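Side-chain contacts in hypothetical protein MG296 homolog (Mycoplasma pneumoniae, PDB 2I15), which is of unknown function, an all-helical mycoplasma protein of the Mg296 family whose crystal assembly holds three copies: residues Gly90-Lys93 against Ser94-Ser98; Gln97-Tyr100 against Glu101-Leu105; Thr104-Ile107 against Ser108-Ile112; Val118-Tyr121 against His122-Gly126. One frame throughout, in Å; residues are numbered along the deposited sequence.

Contact 1 of 4, residues Gly90-Lys93 against Ser94-Ser98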
ATOM      1  N   GLY A  90      18.527  -7.180  -3.591  1.00 41.37           N
ATOM      2  CA  GLY A  90      17.504  -6.173  -3.305  1.00 36.90           C
ATOM      3  C   GLY A  90      17.275  -5.139  -4.411  1.00 33.90           C
ATOM      4  O   GLY A  90      18.127  -4.280  -4.632  1.00 32.72           O
ATOM      5  N   ASP A  91      16.136  -5.181  -5.102  1.00 48.94           N
ATOM      6  CA  ASP A  91      15.908  -4.218  -6.180  1.00 47.57           C
ATOM      7  C   ASP A  91      15.758  -2.780  -5.709  1.00 47.97           C
ATOM      8  O   ASP A  91      15.674  -2.512  -4.510  1.00 49.35           O
ATOM      9  CB  ASP A  91      14.685  -4.605  -7.021  1.00 38.28           C
ATOM     10  CG  ASP A  91      13.379  -4.487  -6.254  1.00 37.42           C
ATOM     11  OD1 ASP A  91      13.128  -5.341  -5.372  1.00 36.48           O
ATOM     12  OD2 ASP A  91      12.600  -3.545  -6.531  1.00 32.69           O
ATOM     13  N   VAL A  92      15.701  -1.868  -6.675  1.00 49.87           N
ATOM     14  CA  VAL A  92      15.580  -0.435  -6.420  1.00 49.24           C
ATOM     15  C   VAL A  92      14.166   0.051  -6.064  1.00 48.43           C
ATOM     16  O   VAL A  92      13.991   0.896  -5.175  1.00 47.65           O
ATOM     17  CB  VAL A  92      16.071   0.361  -7.639  1.00 45.52           C
ATOM     18  CG1 VAL A  92      15.403  -0.171  -8.903  1.00 45.40           C
ATOM     19  CG2 VAL A  92      15.749   1.832  -7.462  1.00 45.01           C
ATOM     20  N   LYS A  93      13.160  -0.479  -6.753  1.00 36.64           N
ATOM     21  CA  LYS A  93      11.777  -0.068  -6.509  1.00 36.01           C
ATOM     22  C   LYS A  93      11.245  -0.454  -5.128  1.00 33.16           C
ATOM     23  O   LYS A  93      10.653   0.375  -4.430  1.00 30.26           O
ATOM     24  CB  LYS A  93      10.854  -0.660  -7.575  1.00 82.11           C
ATOM     25  CG  LYS A  93       9.825   0.313  -8.124  1.00 87.50           C
ATOM     26  CD  LYS A  93      10.336   1.002  -9.390  1.00 92.69           C
ATOM     27  CE  LYS A  93      11.576   1.852  -9.120  1.00 95.07           C
ATOM     28  NZ  LYS A  93      12.167   2.400 -10.375  1.00 97.78           N
ATOM     29  N   SER A  94      11.449  -1.715  -4.748  1.00 31.17           N
ATOM     30  CA  SER A  94      10.974  -2.217  -3.468  1.00 30.08           C
ATOM     31  C   SER A  94      11.571  -1.448  -2.288  1.00 29.58           C
ATOM     32  O   SER A  94      10.882  -1.188  -1.296  1.00 28.03           O
ATOM     33  CB  SER A  94      11.265  -3.723  -3.340  1.00 42.44           C
ATOM     34  OG  SER A  94      12.657  -3.997  -3.300  1.00 43.39           O
ATOM     35  N   CYS A  95      12.844  -1.072  -2.396  1.00 29.76           N
ATOM     36  CA  CYS A  95      13.506  -0.323  -1.325  1.00 29.34           C
ATOM     37  C   CYS A  95      12.905   1.078  -1.204  1.00 27.24           C
ATOM     38  O   CYS A  95      12.679   1.579  -0.104  1.00 28.00           O
ATOM     39  CB  CYS A  95      15.008  -0.208  -1.597  1.00 43.40           C
ATOM     40  SG  CYS A  95      15.867  -1.787  -1.718  1.00 54.01           S
ATOM     41  N   CYS A  96      12.650   1.709  -2.345  1.00 28.88           N
ATOM     42  CA  CYS A  96      12.073   3.049  -2.365  1.00 26.47           C
ATOM     43  C   CYS A  96      10.602   2.987  -2.007  1.00 24.34           C
ATOM     44  O   CYS A  96      10.028   3.961  -1.504  1.00 25.22           O
ATOM     45  CB  CYS A  96      12.200   3.663  -3.754  1.00 24.14           C
ATOM     46  SG  CYS A  96      13.841   4.212  -4.176  1.00 30.40           S
ATOM     47  N   GLN A  97       9.983   1.848  -2.286  1.00 18.56           N
ATOM     48  CA  GLN A  97       8.573   1.698  -1.995  1.00 17.40           C
ATOM     49  C   GLN A  97       8.417   1.734  -0.478  1.00 15.60           C
ATOM     50  O   GLN A  97       7.544   2.429   0.031  1.00 13.50           O
ATOM     51  CB  GLN A  97       8.045   0.387  -2.589  1.00 21.79           C
ATOM     52  CG  GLN A  97       6.532   0.248  -2.481  1.00 20.92           C
ATOM     53  CD  GLN A  97       5.795   1.272  -3.320  1.00 20.02           C
ATOM     54  OE1 GLN A  97       4.710   1.712  -2.958  1.00 16.71           O
ATOM     55  NE2 GLN A  97       6.377   1.649  -4.451  1.00 20.13           N
ATOM     56  N   SER A  98       9.295   1.030   0.237  1.00 25.42           N
ATOM     57  CA  SER A  98       9.249   0.979   1.704  1.00 26.42           C
ATOM     58  C   SER A  98       9.517   2.325   2.376  1.00 26.54           C
ATOM     59  O   SER A  98       8.913   2.631   3.399  1.00 27.45           O
ATOM     60  CB  SER A  98      10.248  -0.043   2.221  1.00 24.69           C
ATOM     61  OG  SER A  98       9.977  -1.318   1.664  1.00 30.29           O
TER

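Contact 2 of 4, residues Gln97-Tyr100 against Glu101-Leu105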
ATOM      1  N   GLN A  97       9.983   1.848  -2.286  1.00 18.56           N
ATOM      2  CA  GLN A  97       8.573   1.698  -1.995  1.00 17.40           C
ATOM      3  C   GLN A  97       8.417   1.734  -0.478  1.00 15.60           C
ATOM      4  O   GLN A  97       7.544   2.429   0.031  1.00 13.50           O
ATOM      5  CB  GLN A  97       8.045   0.387  -2.589  1.00 21.79           C
ATOM      6  CG  GLN A  97       6.532   0.248  -2.481  1.00 20.92           C
ATOM      7  CD  GLN A  97       5.795   1.272  -3.320  1.00 20.02           C
ATOM      8  OE1 GLN A  97       4.710   1.712  -2.958  1.00 16.71           O
ATOM      9  NE2 GLN A  97       6.377   1.649  -4.451  1.00 20.13           N
ATOM     10  N   SER A  98       9.295   1.030   0.237  1.00 25.42           N
ATOM     11  CA  SER A  98       9.249   0.979   1.704  1.00 26.42           C
ATOM     12  C   SER A  98       9.517   2.325   2.376  1.00 26.54           C
ATOM     13  O   SER A  98       8.913   2.631   3.399  1.00 27.45           O
ATOM     14  CB  SER A  98      10.248  -0.043   2.221  1.00 24.69           C
ATOM     15  OG  SER A  98       9.977  -1.318   1.664  1.00 30.29           O
ATOM     16  N   PHE A  99      10.429   3.117   1.814  1.00 14.73           N
ATOM     17  CA  PHE A  99      10.748   4.439   2.346  1.00 15.12           C
ATOM     18  C   PHE A  99       9.508   5.330   2.202  1.00 15.70           C
ATOM     19  O   PHE A  99       9.157   6.092   3.114  1.00 15.91           O
ATOM     20  CB  PHE A  99      11.883   5.072   1.555  1.00 26.16           C
ATOM     21  CG  PHE A  99      12.375   6.377   2.130  1.00 28.45           C
ATOM     22  CD1 PHE A  99      13.277   6.385   3.189  1.00 27.76           C
ATOM     23  CD2 PHE A  99      11.957   7.600   1.595  1.00 28.12           C
ATOM     24  CE1 PHE A  99      13.767   7.584   3.707  1.00 27.98           C
ATOM     25  CE2 PHE A  99      12.444   8.810   2.109  1.00 27.63           C
ATOM     26  CZ  PHE A  99      13.348   8.798   3.168  1.00 26.28           C
ATOM     27  N   TYR A 100       8.828   5.202   1.068  1.00 21.87           N
ATOM     28  CA  TYR A 100       7.634   5.992   0.807  1.00 23.35           C
ATOM     29  C   TYR A 100       6.444   5.548   1.654  1.00 23.39           C
ATOM     30  O   TYR A 100       5.750   6.377   2.251  1.00 23.03           O
ATOM     31  CB  TYR A 100       7.229   5.900  -0.674  1.00 25.88           C
ATOM     32  CG  TYR A 100       5.829   6.449  -0.958  1.00 27.08           C
ATOM     33  CD1 TYR A 100       5.606   7.818  -1.133  1.00 26.29           C
ATOM     34  CD2 TYR A 100       4.722   5.590  -1.026  1.00 26.69           C
ATOM     35  CE1 TYR A 100       4.318   8.315  -1.380  1.00 27.70           C
ATOM     36  CE2 TYR A 100       3.436   6.076  -1.267  1.00 26.04           C
ATOM     37  CZ  TYR A 100       3.241   7.432  -1.439  1.00 28.47           C
ATOM     38  OH  TYR A 100       1.964   7.897  -1.693  1.00 26.50           O
ATOM     39  N   GLU A 101       6.185   4.248   1.689  1.00 21.88           N
ATOM     40  CA  GLU A 101       5.038   3.763   2.434  1.00 22.66           C
ATOM     41  C   GLU A 101       5.078   4.142   3.912  1.00 22.57           C
ATOM     42  O   GLU A 101       4.043   4.162   4.590  1.00 21.38           O
ATOM     43  CB  GLU A 101       4.898   2.252   2.237  1.00 28.27           C
ATOM     44  CG  GLU A 101       4.831   1.853   0.760  1.00 33.01           C
ATOM     45  CD  GLU A 101       4.314   0.450   0.540  1.00 34.10           C
ATOM     46  OE1 GLU A 101       4.812  -0.469   1.224  1.00 36.53           O
ATOM     47  OE2 GLU A 101       3.422   0.272  -0.324  1.00 34.19           O
ATOM     48  N   ALA A 102       6.264   4.498   4.394  1.00 26.15           N
ATOM     49  CA  ALA A 102       6.436   4.907   5.788  1.00 25.01           C
ATOM     50  C   ALA A 102       6.245   6.422   5.937  1.00 25.41           C
ATOM     51  O   ALA A 102       5.919   6.906   7.015  1.00 25.81           O
ATOM     52  CB  ALA A 102       7.826   4.507   6.292  1.00 10.42           C
ATOM     53  N   LEU A 103       6.425   7.163   4.849  1.00 18.71           N
ATOM     54  CA  LEU A 103       6.321   8.618   4.906  1.00 19.76           C
ATOM     55  C   LEU A 103       5.019   9.195   4.342  1.00 20.29           C
ATOM     56  O   LEU A 103       4.816  10.412   4.315  1.00 18.92           O
ATOM     57  CB  LEU A 103       7.538   9.228   4.184  1.00 21.35           C
ATOM     58  CG  LEU A 103       8.881   8.809   4.804  1.00 21.36           C
ATOM     59  CD1 LEU A 103      10.017   9.329   4.000  1.00 16.98           C
ATOM     60  CD2 LEU A 103       8.952   9.335   6.248  1.00 20.40           C
ATOM     61  N   THR A 104       4.133   8.308   3.915  1.00 26.29           N
ATOM     62  CA  THR A 104       2.856   8.680   3.307  1.00 26.92           C
ATOM     63  C   THR A 104       2.114   9.849   3.987  1.00 26.82           C
ATOM     64  O   THR A 104       1.739  10.822   3.330  1.00 23.87           O
ATOM     65  CB  THR A 104       1.945   7.421   3.235  1.00 28.04           C
ATOM     66  OG1 THR A 104       1.669   7.105   1.865  1.00 30.81           O
ATOM     67  CG2 THR A 104       0.634   7.653   3.958  1.00 26.44           C
ATOM     68  N   LEU A 105       1.915   9.746   5.300  1.00 23.13           N
ATOM     69  CA  LEU A 105       1.207  10.763   6.067  1.00 23.63           C
ATOM     70  C   LEU A 105       2.046  12.047   6.110  1.00 24.08           C
ATOM     71  O   LEU A 105       1.515  13.158   6.064  1.00 21.23           O
ATOM     72  CB  LEU A 105       0.951  10.246   7.486  1.00 33.04           C
ATOM     73  CG  LEU A 105      -0.090  10.853   8.437  1.00 33.95           C
ATOM     74  CD1 LEU A 105       0.047  12.352   8.493  1.00 38.34           C
ATOM     75  CD2 LEU A 105      -1.459  10.460   7.998  1.00 32.92           C
TER

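Contact 3 of 4, residues Thr104-Ile107 against Ser108-Ile112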
ATOM      1  N   THR A 104       4.133   8.308   3.915  1.00 26.29           N
ATOM      2  CA  THR A 104       2.856   8.680   3.307  1.00 26.92           C
ATOM      3  C   THR A 104       2.114   9.849   3.987  1.00 26.82           C
ATOM      4  O   THR A 104       1.739  10.822   3.330  1.00 23.87           O
ATOM      5  CB  THR A 104       1.945   7.421   3.235  1.00 28.04           C
ATOM      6  OG1 THR A 104       1.669   7.105   1.865  1.00 30.81           O
ATOM      7  CG2 THR A 104       0.634   7.653   3.958  1.00 26.44           C
ATOM      8  N   LEU A 105       1.915   9.746   5.300  1.00 23.13           N
ATOM      9  CA  LEU A 105       1.207  10.763   6.067  1.00 23.63           C
ATOM     10  C   LEU A 105       2.046  12.047   6.110  1.00 24.08           C
ATOM     11  O   LEU A 105       1.515  13.158   6.064  1.00 21.23           O
ATOM     12  CB  LEU A 105       0.951  10.246   7.486  1.00 33.04           C
ATOM     13  CG  LEU A 105      -0.090  10.853   8.437  1.00 33.95           C
ATOM     14  CD1 LEU A 105       0.047  12.352   8.493  1.00 38.34           C
ATOM     15  CD2 LEU A 105      -1.459  10.460   7.998  1.00 32.92           C
ATOM     16  N   PHE A 106       3.364  11.867   6.184  1.00 22.01           N
ATOM     17  CA  PHE A 106       4.344  12.953   6.212  1.00 19.48           C
ATOM     18  C   PHE A 106       4.259  13.724   4.895  1.00 19.13           C
ATOM     19  O   PHE A 106       4.230  14.953   4.877  1.00 18.79           O
ATOM     20  CB  PHE A 106       5.743  12.354   6.346  1.00 22.15           C
ATOM     21  CG  PHE A 106       6.834  13.364   6.575  1.00 23.95           C
ATOM     22  CD1 PHE A 106       7.187  13.751   7.860  1.00 22.49           C
ATOM     23  CD2 PHE A 106       7.520  13.913   5.501  1.00 24.76           C
ATOM     24  CE1 PHE A 106       8.212  14.665   8.071  1.00 24.05           C
ATOM     25  CE2 PHE A 106       8.549  14.833   5.705  1.00 25.53           C
ATOM     26  CZ  PHE A 106       8.888  15.203   6.991  1.00 25.23           C
ATOM     27  N   ILE A 107       4.195  12.982   3.796  1.00 30.46           N
ATOM     28  CA  ILE A 107       4.146  13.560   2.460  1.00 30.95           C
ATOM     29  C   ILE A 107       2.892  14.386   2.154  1.00 32.68           C
ATOM     30  O   ILE A 107       2.975  15.386   1.432  1.00 33.56           O
ATOM     31  CB  ILE A 107       4.329  12.443   1.439  1.00 26.81           C
ATOM     32  CG1 ILE A 107       5.730  11.840   1.638  1.00 24.58           C
ATOM     33  CG2 ILE A 107       4.163  12.980   0.010  1.00 27.43           C
ATOM     34  CD1 ILE A 107       5.964  10.591   0.869  1.00 27.82           C
ATOM     35  N   SER A 108       1.740  13.983   2.695  1.00 25.47           N
ATOM     36  CA  SER A 108       0.489  14.720   2.470  1.00 25.41           C
ATOM     37  C   SER A 108       0.555  16.056   3.195  1.00 25.72           C
ATOM     38  O   SER A 108       0.150  17.082   2.656  1.00 25.05           O
ATOM     39  CB  SER A 108      -0.720  13.936   2.986  1.00 35.65           C
ATOM     40  OG  SER A 108      -0.949  12.775   2.214  1.00 34.93           O
ATOM     41  N   ALA A 109       1.060  16.035   4.429  1.00 39.00           N
ATOM     42  CA  ALA A 109       1.200  17.250   5.232  1.00 38.77           C
ATOM     43  C   ALA A 109       2.053  18.250   4.456  1.00 39.27           C
ATOM     44  O   ALA A 109       1.716  19.434   4.338  1.00 41.77           O
ATOM     45  CB  ALA A 109       1.864  16.931   6.547  1.00 16.78           C
ATOM     46  N   LEU A 110       3.173  17.760   3.941  1.00 28.53           N
ATOM     47  CA  LEU A 110       4.083  18.579   3.151  1.00 28.33           C
ATOM     48  C   LEU A 110       3.252  19.318   2.103  1.00 29.13           C
ATOM     49  O   LEU A 110       3.354  20.537   1.938  1.00 27.97           O
ATOM     50  CB  LEU A 110       5.108  17.681   2.449  1.00 18.03           C
ATOM     51  CG  LEU A 110       6.230  17.044   3.264  1.00 16.77           C
ATOM     52  CD1 LEU A 110       7.043  16.133   2.370  1.00 16.62           C
ATOM     53  CD2 LEU A 110       7.116  18.131   3.861  1.00 16.71           C
ATOM     54  N   ALA A 111       2.429  18.548   1.396  1.00 34.53           N
ATOM     55  CA  ALA A 111       1.560  19.070   0.354  1.00 34.24           C
ATOM     56  C   ALA A 111       0.582  20.083   0.914  1.00 35.17           C
ATOM     57  O   ALA A 111       0.405  21.156   0.339  1.00 36.14           O
ATOM     58  CB  ALA A 111       0.810  17.929  -0.321  1.00 19.97           C
ATOM     59  N   ILE A 112      -0.062  19.744   2.029  1.00 33.24           N
ATOM     60  CA  ILE A 112      -1.020  20.661   2.640  1.00 32.98           C
ATOM     61  C   ILE A 112      -0.273  21.958   2.932  1.00 33.01           C
ATOM     62  O   ILE A 112      -0.740  23.065   2.634  1.00 32.45           O
ATOM     63  CB  ILE A 112      -1.567  20.118   3.982  1.00 36.96           C
ATOM     64  CG1 ILE A 112      -2.111  18.704   3.807  1.00 36.86           C
ATOM     65  CG2 ILE A 112      -2.684  21.020   4.491  1.00 35.52           C
ATOM     66  CD1 ILE A 112      -3.317  18.631   2.931  1.00 37.76           C
TER

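Contact 4 of 4, residues Val118-Tyr121 against His122-Gly126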
ATOM      1  N   VAL A 118      -2.686  17.723  -2.736  1.00 45.21           N
ATOM      2  CA  VAL A 118      -2.260  16.426  -2.239  1.00 44.44           C
ATOM      3  C   VAL A 118      -2.714  15.577  -3.424  1.00 45.87           C
ATOM      4  O   VAL A 118      -3.561  16.011  -4.208  1.00 48.43           O
ATOM      5  CB  VAL A 118      -3.036  16.013  -0.974  1.00 28.18           C
ATOM      6  CG1 VAL A 118      -2.603  14.650  -0.542  1.00 28.18           C
ATOM      7  CG2 VAL A 118      -2.783  17.008   0.146  1.00 28.74           C
ATOM      8  N   GLY A 119      -2.179  14.386  -3.596  1.00 31.49           N
ATOM      9  CA  GLY A 119      -2.616  13.643  -4.760  1.00 30.24           C
ATOM     10  C   GLY A 119      -1.659  13.935  -5.902  1.00 29.03           C
ATOM     11  O   GLY A 119      -0.968  13.031  -6.377  1.00 28.05           O
ATOM     12  N   ARG A 120      -1.596  15.183  -6.360  1.00 25.03           N
ATOM     13  CA  ARG A 120      -0.656  15.481  -7.445  1.00 27.97           C
ATOM     14  C   ARG A 120       0.768  15.415  -6.877  1.00 26.15           C
ATOM     15  O   ARG A 120       1.702  14.899  -7.517  1.00 23.70           O
ATOM     16  CB  ARG A 120      -0.899  16.860  -8.053  1.00 89.08           C
ATOM     17  CG  ARG A 120       0.007  17.113  -9.255  1.00 97.07           C
ATOM     18  CD  ARG A 120      -0.029  18.565  -9.714  1.00102.16           C
ATOM     19  NE  ARG A 120      -0.562  18.684 -11.067  1.00108.02           N
ATOM     20  CZ  ARG A 120      -1.794  18.328 -11.418  1.00110.88           C
ATOM     21  NH1 ARG A 120      -2.624  17.831 -10.510  1.00111.71           N
ATOM     22  NH2 ARG A 120      -2.192  18.468 -12.677  1.00111.86           N
ATOM     23  N   TYR A 121       0.916  15.918  -5.654  1.00 41.49           N
ATOM     24  CA  TYR A 121       2.204  15.915  -4.976  1.00 40.69           C
ATOM     25  C   TYR A 121       2.677  14.459  -4.955  1.00 39.71           C
ATOM     26  O   TYR A 121       3.767  14.124  -5.447  1.00 39.80           O
ATOM     27  CB  TYR A 121       2.034  16.445  -3.546  1.00 33.19           C
ATOM     28  CG  TYR A 121       3.331  16.787  -2.847  1.00 31.97           C
ATOM     29  CD1 TYR A 121       4.126  17.832  -3.299  1.00 30.90           C
ATOM     30  CD2 TYR A 121       3.761  16.065  -1.737  1.00 29.77           C
ATOM     31  CE1 TYR A 121       5.310  18.159  -2.662  1.00 30.30           C
ATOM     32  CE2 TYR A 121       4.951  16.385  -1.089  1.00 29.83           C
ATOM     33  CZ  TYR A 121       5.720  17.432  -1.567  1.00 31.06           C
ATOM     34  OH  TYR A 121       6.914  17.742  -0.958  1.00 32.20           O
ATOM     35  N   HIS A 122       1.834  13.605  -4.383  1.00 22.68           N
ATOM     36  CA  HIS A 122       2.115  12.184  -4.277  1.00 21.66           C
ATOM     37  C   HIS A 122       2.446  11.546  -5.623  1.00 22.52           C
ATOM     38  O   HIS A 122       3.378  10.746  -5.736  1.00 22.48           O
ATOM     39  CB  HIS A 122       0.908  11.458  -3.687  1.00 24.03           C
ATOM     40  CG  HIS A 122       0.850  11.499  -2.194  1.00 21.08           C
ATOM     41  ND1 HIS A 122       1.651  10.717  -1.408  1.00 20.98           N
ATOM     42  CD2 HIS A 122       0.077  12.233  -1.363  1.00 19.22           C
ATOM     43  CE1 HIS A 122       1.381  10.964  -0.131  1.00 15.06           C
ATOM     44  NE2 HIS A 122       0.436  11.874  -0.085  1.00 20.93           N
ATOM     45  N   GLN A 123       1.672  11.893  -6.644  1.00 37.05           N
ATOM     46  CA  GLN A 123       1.874  11.338  -7.979  1.00 39.17           C
ATOM     47  C   GLN A 123       3.198  11.760  -8.609  1.00 39.94           C
ATOM     48  O   GLN A 123       3.883  10.941  -9.222  1.00 40.37           O
ATOM     49  CB  GLN A 123       0.682  11.709  -8.855  1.00 36.30           C
ATOM     50  CG  GLN A 123      -0.570  10.986  -8.399  1.00 40.15           C
ATOM     51  CD  GLN A 123      -1.848  11.496  -9.057  1.00 42.50           C
ATOM     52  OE1 GLN A 123      -1.877  12.592  -9.623  1.00 43.37           O
ATOM     53  NE2 GLN A 123      -2.918  10.706  -8.960  1.00 42.17           N
ATOM     54  N   GLN A 124       3.569  13.026  -8.447  1.00 31.11           N
ATOM     55  CA  GLN A 124       4.837  13.486  -8.990  1.00 32.48           C
ATOM     56  C   GLN A 124       5.921  12.652  -8.303  1.00 32.63           C
ATOM     57  O   GLN A 124       6.800  12.067  -8.950  1.00 32.27           O
ATOM     58  CB  GLN A 124       5.009  14.974  -8.696  1.00 45.88           C
ATOM     59  CG  GLN A 124       3.872  15.814  -9.241  1.00 49.40           C
ATOM     60  CD  GLN A 124       3.978  17.284  -8.860  1.00 53.67           C
ATOM     61  OE1 GLN A 124       4.077  17.635  -7.677  1.00 56.92           O
ATOM     62  NE2 GLN A 124       3.946  18.155  -9.866  1.00 55.05           N
ATOM     63  N   LEU A 125       5.811  12.575  -6.980  1.00 39.91           N
ATOM     64  CA  LEU A 125       6.740  11.814  -6.151  1.00 40.71           C
ATOM     65  C   LEU A 125       7.018  10.453  -6.786  1.00 42.15           C
ATOM     66  O   LEU A 125       8.170  10.101  -7.035  1.00 41.30           O
ATOM     67  CB  LEU A 125       6.136  11.604  -4.757  1.00 39.15           C
ATOM     68  CG  LEU A 125       6.932  10.999  -3.587  1.00 39.37           C
ATOM     69  CD1 LEU A 125       7.628   9.683  -3.976  1.00 37.36           C
ATOM     70  CD2 LEU A 125       7.932  12.019  -3.103  1.00 39.65           C
ATOM     71  N   GLY A 126       5.948   9.699  -7.042  1.00 35.17           N
ATOM     72  CA  GLY A 126       6.077   8.374  -7.626  1.00 36.59           C
ATOM     73  C   GLY A 126       6.571   8.310  -9.065  1.00 38.04           C
ATOM     74  O   GLY A 126       7.105   7.291  -9.495  1.00 37.24           O
TER

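Contact 1 of 4, residues Gly90-Lys93 against Ser94-Ser98
The carboxylate of Asp91 is gripped by two groups of Ser94. Ser94 OG donates to Asp91 OD1 at 2.5 Å, and the backbone Ser94 N donates to Asp91 OD2 at 2.8 Å along a nearly straight path (N-H...O 172°). Both donors reach their oxygens from outside the carboxylate plane, and the pair of bonds fixes the rotation of the group. Asp91 is the N-cap of helix 92-113. Its CG stands between its own N and carbonyl carbon (chi1 68°), which swings the carboxylate across the first turn to the amide of Ser94. Ser94 OG, likewise set between its own N and carbonyl carbon (chi1 66°), is turned back toward the cap. Behind the cap the helix starts its backbone ladder: Cys96 N donates to Val92 O at 3.2 Å, and Gln97 N to Lys93 O at 2.7 Å. One turn on, Ser94 O accepts from both Ser98 N and Ser98 OG, which come from opposite faces of its plane. Gly90 offers its carbonyl to Lys8 of a second subunit, while Asp91 and Ser94 pack on Thr113 and Lys114 of a third. The Asp91 carboxylate supplies an acceptor for a first-turn amide that has no carbonyl of an earlier turn to bond, and its negative charge would probably be eased by the positive end of the helix dipole.

Contact 2 of 4, residues Gln97-Tyr100 against Glu101-Leu105
Helix 92-113 runs through its middle turns here, where side chains four residues apart lie on one flank after another. Tyr100 and Thr104 meet at an angle: with CG anti to the backbone N (chi1 167°), the Tyr100 ring is carried forward to Thr104, whose OG1 lies 3.7 Å from Tyr100 OH; that hydroxyl is hydrogen-bonded to the backbone N of Val134. Gln97 and Glu101 bring their chains together on another flank, with CG of Gln97 3.8 Å from CD of Glu101 and the flat ends turned 83° apart. On a third, Leu103 CD1 is modelled over one face of the Phe99 ring but implausibly close, so the detail is doubtful. The backbone is uneven. Ala102 N to Ser98 O is a weak bond at 3.4 Å, as is Leu103 N to Phe99 O, while Leu103 N also donates to Tyr100 O at 2.8 Å, the donor standing above the carbonyl plane, 60° out of it. Phe99 packs on Ser71 and Ser72 of helix 57-75 and on Leu14 of a second subunit; Leu103 reaches Phe68 and, in that subunit, Val18. These partners mark the inward flank of an alpha helix, in which the i to i+3 bond from Leu103 N to Tyr100 O is a local 3-10-like tightening.

Contact 3 of 4, residues Thr104-Ile107 against Ser108-Ile112
The backbone follows a regular alpha-helical course across this junction, each amide from Ser108 to Ala111 bonding to the carbonyl four residues earlier, although the helix is kinked within the first segment, at Leu105 and Phe106, whose amides lack bonds to the preceding turn. Ser108 N donates to Thr104 O at 3.2 Å, Leu110 N to Phe106 O at 3.1 Å and Ala111 N to Ile107 O at 3.2 Å; the bond from Ala109 N to Leu105 O is weak. Among the side chains, Phe106 and Leu110 form the main pair. Phe106 CG is anti to the backbone N (chi1 -172°), which leans the ring along the helix toward the next turn. Leu110, with CG anti to its carbonyl carbon (chi1 -74°), turns back to meet it: CD1 lies 3.9 Å from Phe106 CD2, and CD2 lies 4.0 Å from Phe106 CE2. The two methyls approach the CD2-CE2 bond of the ring obliquely. Leu110 CG also rests 3.3 Å from Phe106 O. Ala109 brings its small CB to 3.5 Å from the same carbonyl oxygen. Ser108 OG, on a different flank, has its partner on helix 120-128. The contact is wholly buried. Phe106 meets Phe68 of helix 57-75 and Phe30 of a second subunit, both edge-to-face, and Leu110 and Ala109 also pack on that Phe30. Ile107 and Ala111 touch Tyr121, so this part of helix 92-113 packs against both helix 57-75 and helix 120-128 of its own chain, with the second subunit also packing on it.

Contact 4 of 4, residues Val118-Tyr121 against His122-Gly126
The chain enters helix 120-128 through Gly119, the N-cap residue, and then follows an ordinary alpha-helical path in which Gln123 N bonds to Gly119 O at 2.9 Å, Gln124 N to Arg120 O at 2.8 Å and Leu125 N to Tyr121 O at 3.0 Å. Gly119 has a positive phi of 93°, a backbone shape that suits glycine. Val118 and His122 lie side by side and point the same way: the methyl CG1 of Val118 comes in the plane of the imidazole at its edge, 3.7 Å from His122 CD2, and Gly119 N meets that edge too. His122 CG is anti to its carbonyl carbon (chi1 -83°), which sets the ring back beside the helix start. The aliphatic CG of Arg120 lies 4.0 Å from the amide carbon CD of Gln124, a loose contact, since Arg120 is poorly ordered. Farther out, His122 NE2 is bonded to Ser108 OG, Tyr121 OH to Glu21 of a second subunit, and Gln123 NE2 to the terminal carboxylate of Tyr135. With both ring nitrogens hydrogen-bonded and the CD2 edge against Val118 CG1, the buried imidazole is probably restrained in its rotation, and polar side chains of this short helix link it to helix 92-113, to the C-terminal residue and to a second subunit.

Contacts 1, 2 and 3 follow one another along helix 92-113: contacts 1 and 2 share Gln97 and Ser98, contacts 2 and 3 share Thr104 and Leu105, and neighbouring centres are 11 Å apart. From contact 1 to contact 3 is about 20 Å between centres. Contact 4 comes last in the chain, on helix 120-128, which packs back against the later turns; its centre is about 10 Å from that of contact 3 and 13 Å from that of contact 2. Tyr100 OH lies 2.9 Å from His122 ND1, a further meeting of the two helices. All four contacts touch the second subunit, consistent with this helical pair contributing both to the chain's fold and to the three-chain assembly.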